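PDB 3FXH: integron gene cassette protein HFX_CASS2 from Uncultured bacterium, which is of unknown function; it is an all-helical protein encoded by a mobile integron gene cassette and may act through an interaction site of its own. Local coordinates for residues 24-29 with 83-88; 44-49 with 68-73; 51-56 with 60-65; 99-104 with 121-126; 105-110 with 114-119. All blocks are in the same frame, centred on the assembly; numbering follows the deposited sequence.

Contact 1 (24-29 with 83-88)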
# COMPACT_ATOMS: atom_id res chain seq x y z
N ASN A 24 7.82 -10.90 14.09
CA ASN A 24 7.29 -10.80 12.73
C ASN A 24 5.92 -10.15 12.73
O ASN A 24 5.57 -9.40 11.83
CB ASN A 24 7.18 -12.18 12.08
CG ASN A 24 8.53 -12.74 11.67
OD1 ASN A 24 9.57 -12.18 12.00
ND2 ASN A 24 8.51 -13.85 10.95
N LYS A 25 5.14 -10.46 13.77
CA LYS A 25 3.81 -9.89 13.91
C LYS A 25 3.93 -8.39 14.15
O LYS A 25 3.22 -7.59 13.53
CB LYS A 25 3.05 -10.57 15.05
CG LYS A 25 1.93 -9.70 15.57
CD LYS A 25 0.68 -10.50 15.82
CE LYS A 25 -0.42 -9.59 16.32
NZ LYS A 25 -1.45 -10.36 17.04
N HIS A 26 4.84 -8.03 15.05
CA HIS A 26 5.18 -6.63 15.29
C HIS A 26 5.64 -5.95 13.99
O HIS A 26 5.13 -4.89 13.61
CB HIS A 26 6.29 -6.56 16.36
CG HIS A 26 6.56 -5.18 16.88
ND1 HIS A 26 7.45 -4.32 16.28
CD2 HIS A 26 6.07 -4.52 17.96
CE1 HIS A 26 7.48 -3.18 16.96
NE2 HIS A 26 6.65 -3.28 17.98
N ALA A 27 6.59 -6.58 13.32
CA ALA A 27 7.17 -5.99 12.10
C ALA A 27 6.12 -5.81 11.00
O ALA A 27 6.11 -4.80 10.31
CB ALA A 27 8.32 -6.86 11.60
N THR A 28 5.25 -6.79 10.85
CA THR A 28 4.14 -6.70 9.90
C THR A 28 3.21 -5.50 10.17
O THR A 28 2.86 -4.73 9.27
CB THR A 28 3.36 -8.01 9.91
OG1 THR A 28 4.22 -9.05 9.44
CG2 THR A 28 2.13 -7.93 9.01
N SER A 29 2.80 -5.36 11.42
CA SER A 29 1.96 -4.25 11.82
C SER A 29 2.66 -2.93 11.62
O SER A 29 2.02 -1.93 11.29
CB SER A 29 1.55 -4.39 13.29
OG SER A 29 0.68 -5.50 13.42
N SER A 83 7.41 5.93 21.41
CA SER A 83 6.28 5.04 21.64
C SER A 83 6.73 3.83 22.46
O SER A 83 7.80 3.28 22.22
CB SER A 83 5.69 4.55 20.32
OG SER A 83 4.78 3.50 20.57
N PRO A 84 5.90 3.42 23.43
CA PRO A 84 6.18 2.23 24.25
C PRO A 84 6.16 0.96 23.39
O PRO A 84 6.66 -0.08 23.83
CB PRO A 84 5.01 2.22 25.24
CG PRO A 84 3.93 3.00 24.55
CD PRO A 84 4.67 4.11 23.88
N LEU A 85 5.59 1.06 22.19
CA LEU A 85 5.54 -0.07 21.27
C LEU A 85 6.78 -0.16 20.40
O LEU A 85 6.95 -1.11 19.62
CB LEU A 85 4.31 0.03 20.36
CG LEU A 85 3.06 -0.77 20.70
CD1 LEU A 85 1.91 -0.41 19.76
CD2 LEU A 85 3.37 -2.26 20.62
N PHE A 86 7.65 0.84 20.51
CA PHE A 86 8.86 0.89 19.68
C PHE A 86 9.79 -0.27 20.01
O PHE A 86 10.03 -0.57 21.18
CB PHE A 86 9.59 2.22 19.87
CG PHE A 86 10.89 2.30 19.12
CD1 PHE A 86 10.91 2.65 17.78
CD2 PHE A 86 12.10 2.04 19.76
CE1 PHE A 86 12.11 2.72 17.09
CE2 PHE A 86 13.29 2.11 19.07
CZ PHE A 86 13.30 2.45 17.74
N GLU A 87 10.29 -0.92 18.97
CA GLU A 87 11.28 -1.99 19.13
C GLU A 87 12.40 -1.79 18.12
O GLU A 87 12.16 -1.74 16.92
CB GLU A 87 10.63 -3.37 18.97
CG GLU A 87 9.48 -3.60 19.93
CD GLU A 87 9.02 -5.05 20.00
OE1 GLU A 87 9.53 -5.88 19.21
OE2 GLU A 87 8.14 -5.35 20.83
N LYS A 88 13.63 -1.65 18.62
CA LYS A 88 14.78 -1.35 17.77
C LYS A 88 15.03 -2.42 16.70
O LYS A 88 15.42 -2.10 15.57
CB LYS A 88 16.04 -1.11 18.60
CG LYS A 88 16.34 -2.22 19.59
CD LYS A 88 17.43 -1.81 20.57
CE LYS A 88 17.73 -2.92 21.55
NZ LYS A 88 16.49 -3.42 22.19

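Contact 2 (44-49 with 68-73)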
# COMPACT_ATOMS: atom_id res chain seq x y z
N SER A 44 -2.38 14.52 1.62
CA SER A 44 -2.19 15.93 1.90
C SER A 44 -1.33 16.60 0.83
O SER A 44 -0.93 17.76 0.97
CB SER A 44 -1.52 16.09 3.27
OG SER A 44 -2.40 15.70 4.30
N GLY A 45 -1.03 15.87 -0.24
CA GLY A 45 -0.30 16.41 -1.37
C GLY A 45 1.22 16.42 -1.21
O GLY A 45 1.90 17.06 -2.00
N HIS A 46 1.74 15.70 -0.22
CA HIS A 46 3.19 15.63 -0.05
C HIS A 46 3.80 14.65 -1.04
O HIS A 46 3.14 13.72 -1.51
CB HIS A 46 3.58 15.24 1.38
CG HIS A 46 3.02 16.15 2.43
ND1 HIS A 46 3.41 17.47 2.54
CD2 HIS A 46 2.08 15.95 3.38
CE1 HIS A 46 2.74 18.04 3.53
NE2 HIS A 46 1.93 17.14 4.06
N SER A 47 5.06 14.87 -1.35
CA SER A 47 5.72 14.11 -2.39
C SER A 47 7.18 13.99 -2.00
O SER A 47 7.67 14.75 -1.16
CB SER A 47 5.62 14.89 -3.71
OG SER A 47 5.86 14.05 -4.82
N MSE A 48 7.88 13.05 -2.61
CA MSE A 48 9.33 12.99 -2.45
C MSE A 48 9.96 12.69 -3.80
O MSE A 48 9.37 11.96 -4.60
CB MSE A 48 9.71 11.92 -1.43
CG MSE A 48 11.23 11.75 -1.23
SE MSE A 48 11.56 10.45 0.18
CE MSE A 48 10.99 11.51 1.76
N THR A 49 11.15 13.23 -4.05
CA THR A 49 11.85 12.95 -5.30
C THR A 49 12.50 11.57 -5.23
O THR A 49 12.86 11.10 -4.16
CB THR A 49 12.93 14.01 -5.59
OG1 THR A 49 13.97 13.92 -4.60
CG2 THR A 49 12.33 15.41 -5.58
N GLU A 68 10.47 12.61 11.44
CA GLU A 68 10.98 13.90 11.85
C GLU A 68 10.35 15.01 11.03
O GLU A 68 9.81 15.97 11.58
CB GLU A 68 12.50 13.94 11.72
CG GLU A 68 13.13 15.27 12.09
CD GLU A 68 13.06 15.54 13.58
OE1 GLU A 68 13.69 14.78 14.35
OE2 GLU A 68 12.38 16.50 13.98
N LYS A 69 10.42 14.89 9.71
CA LYS A 69 9.89 15.94 8.84
C LYS A 69 8.40 16.17 9.11
O LYS A 69 7.94 17.31 9.17
CB LYS A 69 10.11 15.61 7.36
CG LYS A 69 9.45 16.61 6.42
CD LYS A 69 10.03 16.54 5.03
CE LYS A 69 9.67 17.76 4.20
NZ LYS A 69 10.42 17.79 2.92
N TYR A 70 7.66 15.08 9.26
CA TYR A 70 6.22 15.18 9.40
C TYR A 70 5.73 14.95 10.83
O TYR A 70 4.58 14.60 11.05
CB TYR A 70 5.55 14.20 8.43
CG TYR A 70 5.93 14.51 7.01
CD1 TYR A 70 5.42 15.62 6.35
CD2 TYR A 70 6.84 13.70 6.33
CE1 TYR A 70 5.78 15.91 5.04
CE2 TYR A 70 7.20 13.99 5.02
CZ TYR A 70 6.68 15.08 4.39
OH TYR A 70 7.05 15.35 3.09
N SER A 71 6.62 15.21 11.79
CA SER A 71 6.34 14.93 13.19
C SER A 71 5.09 15.64 13.72
O SER A 71 4.51 15.20 14.70
CB SER A 71 7.55 15.30 14.06
OG SER A 71 7.79 16.70 14.02
N SER A 72 4.68 16.73 13.08
CA SER A 72 3.49 17.46 13.51
C SER A 72 2.18 16.71 13.21
O SER A 72 1.16 16.98 13.83
CB SER A 72 3.43 18.85 12.88
OG SER A 72 2.93 18.79 11.56
N THR A 73 2.21 15.77 12.26
CA THR A 73 0.97 15.13 11.85
C THR A 73 1.05 13.62 11.84
O THR A 73 0.03 12.94 12.03
CB THR A 73 0.49 15.62 10.46
OG1 THR A 73 1.45 15.25 9.46
CG2 THR A 73 0.29 17.15 10.45
O HOH W 1 6.48 17.71 2.29
O HOH W 2 8.47 14.09 1.34

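Contact 3 (51-56 with 60-65)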
# COMPACT_ATOMS: atom_id res chain seq x y z
N ASP A 51 15.39 10.83 -6.08
CA ASP A 51 16.77 10.99 -5.63
C ASP A 51 16.86 11.02 -4.11
O ASP A 51 17.71 10.36 -3.51
CB ASP A 51 17.45 12.21 -6.26
CG ASP A 51 18.15 11.88 -7.58
OD1 ASP A 51 17.75 10.91 -8.24
OD2 ASP A 51 19.11 12.59 -7.94
N GLN A 52 15.97 11.77 -3.47
CA GLN A 52 15.98 11.83 -2.01
C GLN A 52 15.56 10.49 -1.42
O GLN A 52 16.12 10.06 -0.41
CB GLN A 52 15.07 12.94 -1.50
CG GLN A 52 15.08 13.07 0.01
CD GLN A 52 14.22 14.20 0.52
OE1 GLN A 52 13.03 14.27 0.23
NE2 GLN A 52 14.83 15.11 1.28
N PHE A 53 14.59 9.82 -2.04
CA PHE A 53 14.15 8.54 -1.52
C PHE A 53 15.29 7.52 -1.54
O PHE A 53 15.51 6.82 -0.57
CB PHE A 53 12.92 7.99 -2.25
CG PHE A 53 12.60 6.58 -1.84
CD1 PHE A 53 11.99 6.33 -0.63
CD2 PHE A 53 13.01 5.50 -2.61
CE1 PHE A 53 11.75 5.03 -0.21
CE2 PHE A 53 12.79 4.20 -2.21
CZ PHE A 53 12.15 3.96 -1.00
N HIS A 54 16.02 7.45 -2.66
CA HIS A 54 17.12 6.49 -2.76
C HIS A 54 18.27 6.82 -1.80
O HIS A 54 18.91 5.91 -1.26
CB HIS A 54 17.61 6.37 -4.22
CG HIS A 54 16.71 5.54 -5.07
ND1 HIS A 54 16.64 4.16 -4.98
CD2 HIS A 54 15.80 5.89 -6.02
CE1 HIS A 54 15.73 3.70 -5.82
NE2 HIS A 54 15.21 4.73 -6.46
N GLU A 55 18.51 8.10 -1.59
CA GLU A 55 19.56 8.54 -0.66
C GLU A 55 19.21 8.15 0.78
O GLU A 55 20.01 7.53 1.48
CB GLU A 55 19.77 10.05 -0.79
CG GLU A 55 20.63 10.68 0.29
CD GLU A 55 20.89 12.16 0.04
OE1 GLU A 55 20.62 12.63 -1.09
OE2 GLU A 55 21.35 12.86 0.97
N LEU A 56 18.01 8.52 1.22
CA LEU A 56 17.56 8.19 2.57
C LEU A 56 17.56 6.68 2.84
O LEU A 56 17.98 6.24 3.90
CB LEU A 56 16.17 8.77 2.81
CG LEU A 56 16.13 10.30 2.76
CD1 LEU A 56 14.70 10.80 2.89
CD2 LEU A 56 17.00 10.88 3.86
N GLU A 60 19.77 4.16 5.15
CA GLU A 60 18.94 3.44 6.11
C GLU A 60 18.28 4.39 7.12
O GLU A 60 18.31 4.14 8.32
CB GLU A 60 19.78 2.38 6.84
CG GLU A 60 20.60 1.47 5.91
CD GLU A 60 20.95 0.13 6.56
OE1 GLU A 60 20.87 0.03 7.81
OE2 GLU A 60 21.29 -0.83 5.84
N ARG A 61 17.67 5.47 6.62
CA ARG A 61 17.03 6.45 7.49
C ARG A 61 15.78 7.09 6.88
O ARG A 61 15.39 8.21 7.22
CB ARG A 61 18.04 7.51 7.95
CG ARG A 61 18.38 8.56 6.90
CD ARG A 61 19.50 9.48 7.42
NE ARG A 61 20.07 10.29 6.34
CZ ARG A 61 19.76 11.56 6.11
NH1 ARG A 61 18.91 12.19 6.90
NH2 ARG A 61 20.32 12.21 5.10
N PHE A 62 15.14 6.36 5.97
CA PHE A 62 13.94 6.86 5.32
C PHE A 62 12.83 7.05 6.35
O PHE A 62 12.16 8.08 6.38
CB PHE A 62 13.51 5.89 4.23
CG PHE A 62 12.15 6.17 3.67
CD1 PHE A 62 11.89 7.35 2.97
CD2 PHE A 62 11.13 5.24 3.83
CE1 PHE A 62 10.62 7.60 2.44
CE2 PHE A 62 9.85 5.49 3.30
CZ PHE A 62 9.60 6.67 2.61
N ILE A 63 12.65 6.07 7.22
CA ILE A 63 11.55 6.16 8.18
C ILE A 63 11.79 7.27 9.21
O ILE A 63 10.91 8.08 9.49
CB ILE A 63 11.25 4.81 8.85
CG1 ILE A 63 10.83 3.79 7.79
CG2 ILE A 63 10.12 4.95 9.86
CD1 ILE A 63 9.57 4.18 7.07
N ALA A 64 13.00 7.32 9.75
CA ALA A 64 13.38 8.39 10.66
C ALA A 64 13.13 9.76 10.03
O ALA A 64 12.64 10.68 10.68
CB ALA A 64 14.84 8.25 11.06
N PHE A 65 13.48 9.89 8.75
CA PHE A 65 13.28 11.15 8.05
C PHE A 65 11.81 11.56 8.04
O PHE A 65 11.48 12.71 8.35
CB PHE A 65 13.85 11.10 6.63
CG PHE A 65 13.63 12.36 5.85
CD1 PHE A 65 12.46 12.55 5.12
CD2 PHE A 65 14.58 13.37 5.86
CE1 PHE A 65 12.24 13.71 4.42
CE2 PHE A 65 14.38 14.55 5.15
CZ PHE A 65 13.20 14.72 4.43

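Contact 4 (99-104 with 121-126)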
# COMPACT_ATOMS: atom_id res chain seq x y z
N GLY A 99 16.78 0.10 2.50
CA GLY A 99 18.08 0.26 1.89
C GLY A 99 18.34 -0.83 0.87
O GLY A 99 18.76 -0.55 -0.26
N ARG A 100 18.07 -2.07 1.26
CA ARG A 100 18.30 -3.23 0.39
C ARG A 100 17.45 -3.19 -0.87
O ARG A 100 17.94 -3.38 -1.98
CB ARG A 100 18.03 -4.54 1.14
CG ARG A 100 19.05 -4.87 2.22
CD ARG A 100 18.82 -6.26 2.79
NE ARG A 100 17.73 -6.33 3.76
CZ ARG A 100 16.55 -6.91 3.53
NH1 ARG A 100 16.31 -7.46 2.35
NH2 ARG A 100 15.63 -6.95 4.48
N HIS A 101 16.15 -2.96 -0.70
CA HIS A 101 15.23 -2.97 -1.83
C HIS A 101 15.43 -1.76 -2.74
O HIS A 101 15.42 -1.90 -3.97
CB HIS A 101 13.78 -3.11 -1.36
CG HIS A 101 13.46 -4.45 -0.76
ND1 HIS A 101 13.12 -5.54 -1.53
CD2 HIS A 101 13.44 -4.87 0.53
CE1 HIS A 101 12.90 -6.58 -0.74
NE2 HIS A 101 13.09 -6.20 0.51
N ALA A 102 15.65 -0.58 -2.16
CA ALA A 102 15.84 0.61 -2.98
C ALA A 102 17.17 0.55 -3.74
O ALA A 102 17.39 1.33 -4.67
CB ALA A 102 15.76 1.87 -2.14
N ASN A 103 18.05 -0.36 -3.33
CA ASN A 103 19.30 -0.61 -4.06
C ASN A 103 19.09 -1.40 -5.36
O ASN A 103 19.97 -1.45 -6.20
CB ASN A 103 20.30 -1.36 -3.17
CG ASN A 103 21.59 -1.73 -3.89
OD1 ASN A 103 22.44 -0.88 -4.15
ND2 ASN A 103 21.74 -3.02 -4.21
N THR A 104 17.92 -2.02 -5.53
CA THR A 104 17.71 -2.90 -6.68
C THR A 104 16.49 -2.55 -7.53
O THR A 104 16.39 -3.02 -8.67
CB THR A 104 17.62 -4.38 -6.27
OG1 THR A 104 16.43 -4.59 -5.50
CG2 THR A 104 18.84 -4.80 -5.47
N ILE A 121 5.76 2.66 -0.88
CA ILE A 121 4.64 1.75 -0.62
C ILE A 121 4.86 0.40 -1.31
O ILE A 121 4.63 -0.67 -0.72
CB ILE A 121 3.33 2.37 -1.05
CG1 ILE A 121 2.96 3.52 -0.07
CG2 ILE A 121 2.22 1.33 -1.15
CD1 ILE A 121 1.75 4.31 -0.50
N ASN A 122 5.33 0.43 -2.56
CA ASN A 122 5.65 -0.81 -3.26
C ASN A 122 6.75 -1.61 -2.54
O ASN A 122 6.65 -2.83 -2.42
CB ASN A 122 6.03 -0.53 -4.71
CG ASN A 122 4.81 -0.28 -5.59
OD1 ASN A 122 4.12 -1.21 -5.95
ND2 ASN A 122 4.55 0.99 -5.91
N ILE A 123 7.78 -0.91 -2.06
CA ILE A 123 8.85 -1.56 -1.33
C ILE A 123 8.31 -2.16 -0.02
O ILE A 123 8.67 -3.28 0.36
CB ILE A 123 10.05 -0.61 -1.11
CG1 ILE A 123 10.79 -0.42 -2.44
CG2 ILE A 123 11.03 -1.20 -0.07
CD1 ILE A 123 11.89 0.63 -2.42
N CYS A 124 7.38 -1.45 0.63
CA CYS A 124 6.72 -2.02 1.81
C CYS A 124 6.15 -3.41 1.52
O CYS A 124 6.23 -4.30 2.36
CB CYS A 124 5.63 -1.11 2.35
SG CYS A 124 6.29 0.30 3.27
N LEU A 125 5.53 -3.60 0.36
CA LEU A 125 4.96 -4.91 0.02
C LEU A 125 6.04 -5.95 -0.16
O LEU A 125 5.88 -7.11 0.20
CB LEU A 125 4.07 -4.84 -1.23
CG LEU A 125 3.02 -3.72 -1.26
CD1 LEU A 125 2.39 -3.60 -2.65
CD2 LEU A 125 1.95 -3.96 -0.22
N ALA A 126 7.17 -5.54 -0.73
CA ALA A 126 8.29 -6.45 -0.87
C ALA A 126 8.78 -6.86 0.52
O ALA A 126 9.18 -7.99 0.73
CB ALA A 126 9.40 -5.82 -1.68

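Contact 5 (105-110 with 114-119)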
# COMPACT_ATOMS: atom_id res chain seq x y z
N VAL A 105 15.56 -1.76 -7.00
CA VAL A 105 14.42 -1.34 -7.80
C VAL A 105 14.44 0.16 -8.08
O VAL A 105 15.15 0.90 -7.41
CB VAL A 105 13.07 -1.74 -7.17
CG1 VAL A 105 13.04 -3.26 -6.96
CG2 VAL A 105 12.85 -0.98 -5.84
N VAL A 106 13.68 0.58 -9.08
CA VAL A 106 13.47 1.99 -9.37
C VAL A 106 12.01 2.28 -9.64
O VAL A 106 11.19 1.36 -9.79
CB VAL A 106 14.28 2.46 -10.59
CG1 VAL A 106 15.76 2.32 -10.32
CG2 VAL A 106 13.84 1.69 -11.83
N MSE A 107 11.67 3.57 -9.69
CA MSE A 107 10.30 4.01 -9.91
C MSE A 107 9.62 3.21 -11.01
O MSE A 107 8.49 2.76 -10.86
CB MSE A 107 10.29 5.49 -10.28
CG MSE A 107 10.90 6.38 -9.24
SE MSE A 107 9.67 6.63 -7.76
CE MSE A 107 8.47 7.91 -8.61
N GLU A 108 10.32 3.07 -12.14
CA GLU A 108 9.71 2.51 -13.33
C GLU A 108 9.38 1.03 -13.19
O GLU A 108 8.60 0.49 -13.97
CB GLU A 108 10.62 2.73 -14.55
CG GLU A 108 10.62 4.16 -15.06
CD GLU A 108 11.52 5.08 -14.26
OE1 GLU A 108 12.25 4.59 -13.37
OE2 GLU A 108 11.49 6.30 -14.53
N ASP A 109 9.99 0.38 -12.20
CA ASP A 109 9.77 -1.04 -11.97
C ASP A 109 8.35 -1.25 -11.46
O ASP A 109 7.82 -2.36 -11.50
CB ASP A 109 10.77 -1.60 -10.95
CG ASP A 109 12.15 -1.85 -11.54
OD1 ASP A 109 12.26 -2.07 -12.76
OD2 ASP A 109 13.12 -1.84 -10.77
N PHE A 110 7.74 -0.18 -10.95
CA PHE A 110 6.37 -0.23 -10.49
C PHE A 110 5.46 0.72 -11.27
O PHE A 110 4.33 1.05 -10.84
CB PHE A 110 6.33 0.02 -8.98
CG PHE A 110 7.18 -0.95 -8.20
CD1 PHE A 110 6.69 -2.19 -7.86
CD2 PHE A 110 8.48 -0.62 -7.84
CE1 PHE A 110 7.47 -3.09 -7.14
CE2 PHE A 110 9.27 -1.51 -7.13
CZ PHE A 110 8.77 -2.76 -6.79
N SER A 114 6.92 10.00 -10.57
CA SER A 114 7.14 11.25 -9.85
C SER A 114 7.31 11.14 -8.34
O SER A 114 8.33 11.54 -7.78
CB SER A 114 6.02 12.24 -10.15
OG SER A 114 5.91 12.45 -11.55
N ASN A 115 6.29 10.63 -7.67
CA ASN A 115 6.26 10.66 -6.23
C ASN A 115 6.86 9.39 -5.63
O ASN A 115 6.23 8.33 -5.62
CB ASN A 115 4.81 10.85 -5.75
CG ASN A 115 4.74 11.15 -4.27
OD1 ASN A 115 5.71 10.95 -3.55
ND2 ASN A 115 3.58 11.64 -3.82
N ALA A 116 8.10 9.50 -5.13
CA ALA A 116 8.81 8.36 -4.56
C ALA A 116 8.18 7.83 -3.27
O ALA A 116 8.49 6.71 -2.85
CB ALA A 116 10.29 8.69 -4.34
N LEU A 117 7.30 8.60 -2.62
CA LEU A 117 6.54 8.03 -1.50
C LEU A 117 5.76 6.79 -1.95
O LEU A 117 5.54 5.82 -1.19
CB LEU A 117 5.60 9.09 -0.92
CG LEU A 117 6.26 10.28 -0.24
CD1 LEU A 117 5.19 11.20 0.37
CD2 LEU A 117 7.25 9.80 0.84
N LEU A 118 5.35 6.80 -3.20
CA LEU A 118 4.58 5.68 -3.73
C LEU A 118 5.50 4.51 -4.06
O LEU A 118 5.08 3.36 -4.05
CB LEU A 118 3.76 6.10 -4.97
CG LEU A 118 2.83 7.29 -4.70
CD1 LEU A 118 2.31 7.93 -5.99
CD2 LEU A 118 1.66 6.83 -3.80
N LEU A 119 6.76 4.80 -4.39
CA LEU A 119 7.73 3.72 -4.55
C LEU A 119 7.94 3.06 -3.19
O LEU A 119 8.08 1.84 -3.08
CB LEU A 119 9.05 4.27 -5.08
CG LEU A 119 10.29 3.37 -5.13
CD1 LEU A 119 10.05 2.08 -5.91
CD2 LEU A 119 11.47 4.13 -5.73

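Contact 1 (24-29 with 83-88)
A type I beta turn from S83 to F86, lying just ahead of helix 88-102, is tied to the first turns of helix 24-43 by one buried histidine, H26. At the edge of its ring, NE2 donates to L85 O at 2.7 Å. The bond is fairly straight, with an N-H...O angle of 153°, and the carbonyl oxygen sits almost in the ring plane, its C=O pointing nearly straight at the nitrogen. Over one face of the same ring lies the side chain of E87, the N-cap position of helix 88-102. E87 CG stands 3.8 Å from the centroid of the H26 ring in a CH-pi contact, and the carboxylate follows on top, its plane only 11° from that of the imidazole. The H26 side chain reaches across because CG is anti to the backbone N (chi1 -169°), which carries the ring off the helix toward the loop. Its other nitrogen, ND1, is hydrogen-bonded to T90 OG1, so both ring nitrogens are engaged and the ring's rotation is fixed; Y78 packs against it edge-to-face. The stacked carboxylate would probably favour a protonated imidazole. The turn itself is braced by an ST turn, in which L85 N donates to S83 OG at 3.0 Å, and the L85 side chain adds a loose touch, its CD2 lying 4.3 Å from H26 NE2.

Contact 2 (44-49 with 68-73)
Y70 and H46 carry most of this contact, where the loop that follows helix 24-43 meets the residues closing helix 62-69. The two aromatic rings form an edge-to-face pair: the edge of Y70 is directed at the face of H46, with centroids 4.9 Å apart and planes at 53°, a tilted version of the T shape. Y70 CE1 does the touching. It sits over the centre of the imidazole, 3.8 Å from H46 ND1, while the carbonyl oxygen of S44 lies on the opposite face of that ring. On the tyrosine, the CG methylene of the preceding K69 packs over the centre of one face. H46 CG is anti to its carbonyl carbon (chi1 -56°), a setting that lays the imidazole beside the end of the phenol. S47 takes part through its backbone: its carbonyl oxygen is 4.3 Å from Y70 OH, and a water fills the gap, donating to S47 O at 2.7 Å and bonding to Y70 OH at 2.6 Å. A second water, also 2.6 Å from Y70 OH, accepts a weak bond from H46 ND1. Both waters lie in the plane of the phenol ring. Ahead of H46, G45 is the C-prime residue of the Schellman motif that ends helix 24-43, and L41 of that helix packs on both H46 and Y70. The contact is therefore aromatic at its middle and hydrated at its rim: the phenol is buried, but its hydroxyl is satisfied through two waters, which join tyrosine and loop without direct polar bonding.

Contact 3 (51-56 with 60-65)
The F62 ring takes the edge of F53 on one face, in an edge-to-face (T-shaped) pair with planes at 81° and centroids 4.9 Å apart; F53 CE1 stands over the ring centre, and L56 CD1 is at the edge of F62. The F65 ring receives L56 CD1 on one face in a CH-pi contact, 3.8 Å from its centroid and offset toward the rim, while Q52 NE2 approaches obliquely, 3.6 Å from F65 CZ. All belong to the tight turn between the consecutive helices 50-58 and 62-69, with F53, F62 and L56 buried and F65 and Q52 toward the outside. The bend is made by a Schellman motif: E60, with positive phi, is its C-prime residue, and R61 N donates to L56 O at 2.8 Å with an N-H...O angle of 163°. R61 then takes the N-cap position of the next helix.

L56 sits at the middle and spreads its two methyls between different partners. Its chi2 of 175° sets the split: CD1 goes to F65 while CD2 goes to the guanidinium of R61. F53 and F62, both with CG anti to the backbone N, turn inward instead; A120 of helix 116-131 packs on both, and F98 of helix 88-102 meets them as well. R61 swings back over the turn, where its NE bonds to Q59 OE1, and E55 OE2 stays beyond salt-bridge range. The flat guanidinium lies over the leucine as a lid, with L56 CD2 under its centre, 3.6 Å from R61 CZ.

Contact 4 (99-104 with 121-126)
Helices 88-102 and 116-131 come closest, within segments 99-104 and 121-126, at H101 and I123, whose CA atoms are 6.6 Å apart, a helix-helix packing point in this all-helical fold. Side chains meet here without polar help. The bond from CA to CB of H101 is directed toward helix 116-131, and its CB touches I123 CG2 at 3.6 Å. Farther out, the H101 ring takes the methyl of A126 over one face. That methyl lies 4.0 Å from the ring centroid in a CH-pi contact, 29° off the normal, nearest to ND1 and CE1. The imidazole reaches A126, about one helical turn beyond I123, with H101 CG anti to the carbonyl carbon (chi1 -68°). The H101 and I123 side chains run antiparallel past one another.

The two branches of I123 divide the work. CG2 takes the histidine, while CG1 (chi1 -73°) sends CD1 on to A102, where it lies 4.1 Å from A102 CB. F53 of helix 50-58 packs on both A102 and I123, which places this end of the contact against the core. Elsewhere round helix 116-131, I121, N122 and L125 pack against the second subunit, so the helix serves the core and the dimer interface together. Past the contact, the chain leaving helix 88-102 is held by T104: its N donates to H101 O at 2.9 Å, and its OG1 reaches that oxygen from the same face at 3.3 Å.

Contact 5 (105-110 with 114-119)
The selenomethionine M107 reaches from a short 3-10 segment, 107-109, into the start of helix 116-131. From CB, with CG anti to the carbonyl carbon, the chain bends at both chi2 (-76°) and chi3 (-77°), a hooked shape that folds its end against the helix. SE lies on the first turn: it is 3.6 Å from L119 CB and 4.0 Å from A116 CB, with L119 CD2 close by as well. CE, the tip, goes on to the backbone ahead of the helix and stops 3.3 Å from S114 N, over the link into N115. L119 answers from the helix with both methyls. Its CD2 stays with M107, whereas CD1 meets F110 CD2 at 3.7 Å, the two side chains crossing at about a right angle, and lies 4.1 Å from V105 CG2, itself in plane at the edge of the F110 ring.

Polar groups frame this apolar patch. V106 N donates to D109 OD2 at 3.0 Å, spanning the 3-10 turn, and N115 is the N-cap: its OD1 accepts from L117 N at 3.0 Å. That same OD1 also accepts from M48 N. The M107 methyl packs by van der Waals contact beside the S114 and N115 amides, which are bonded to D43 of the second subunit. Apolar packing thus joins loop to helix, while the polar bonds lie within each segment or go to other parts.

Overall arrangement
Contacts 3 and 4 lie nearest the middle, their centres about 9 Å from the chain's centre, against about 13 Å for contacts 1, 2 and 5. F53 links contact 3 to contacts 4 and 5; M48 does the same between contacts 2 and 3. Helix 62-69 serves contacts 2 and 3, helix 116-131 contacts 4 and 5. The M48 and A116 backbones pair between contacts 2 and 5. Chemistry follows position: rings and methyls dominate contacts 3, 4 and 5, with one backbone bond in contact 3; water enters at contact 2, and contact 1, set apart, combines a side-chain-to-backbone hydrogen bond with a stacked carboxylate. Contacts 4 and 5 reach the second subunit, as does contact 1 through a weak bond from S29.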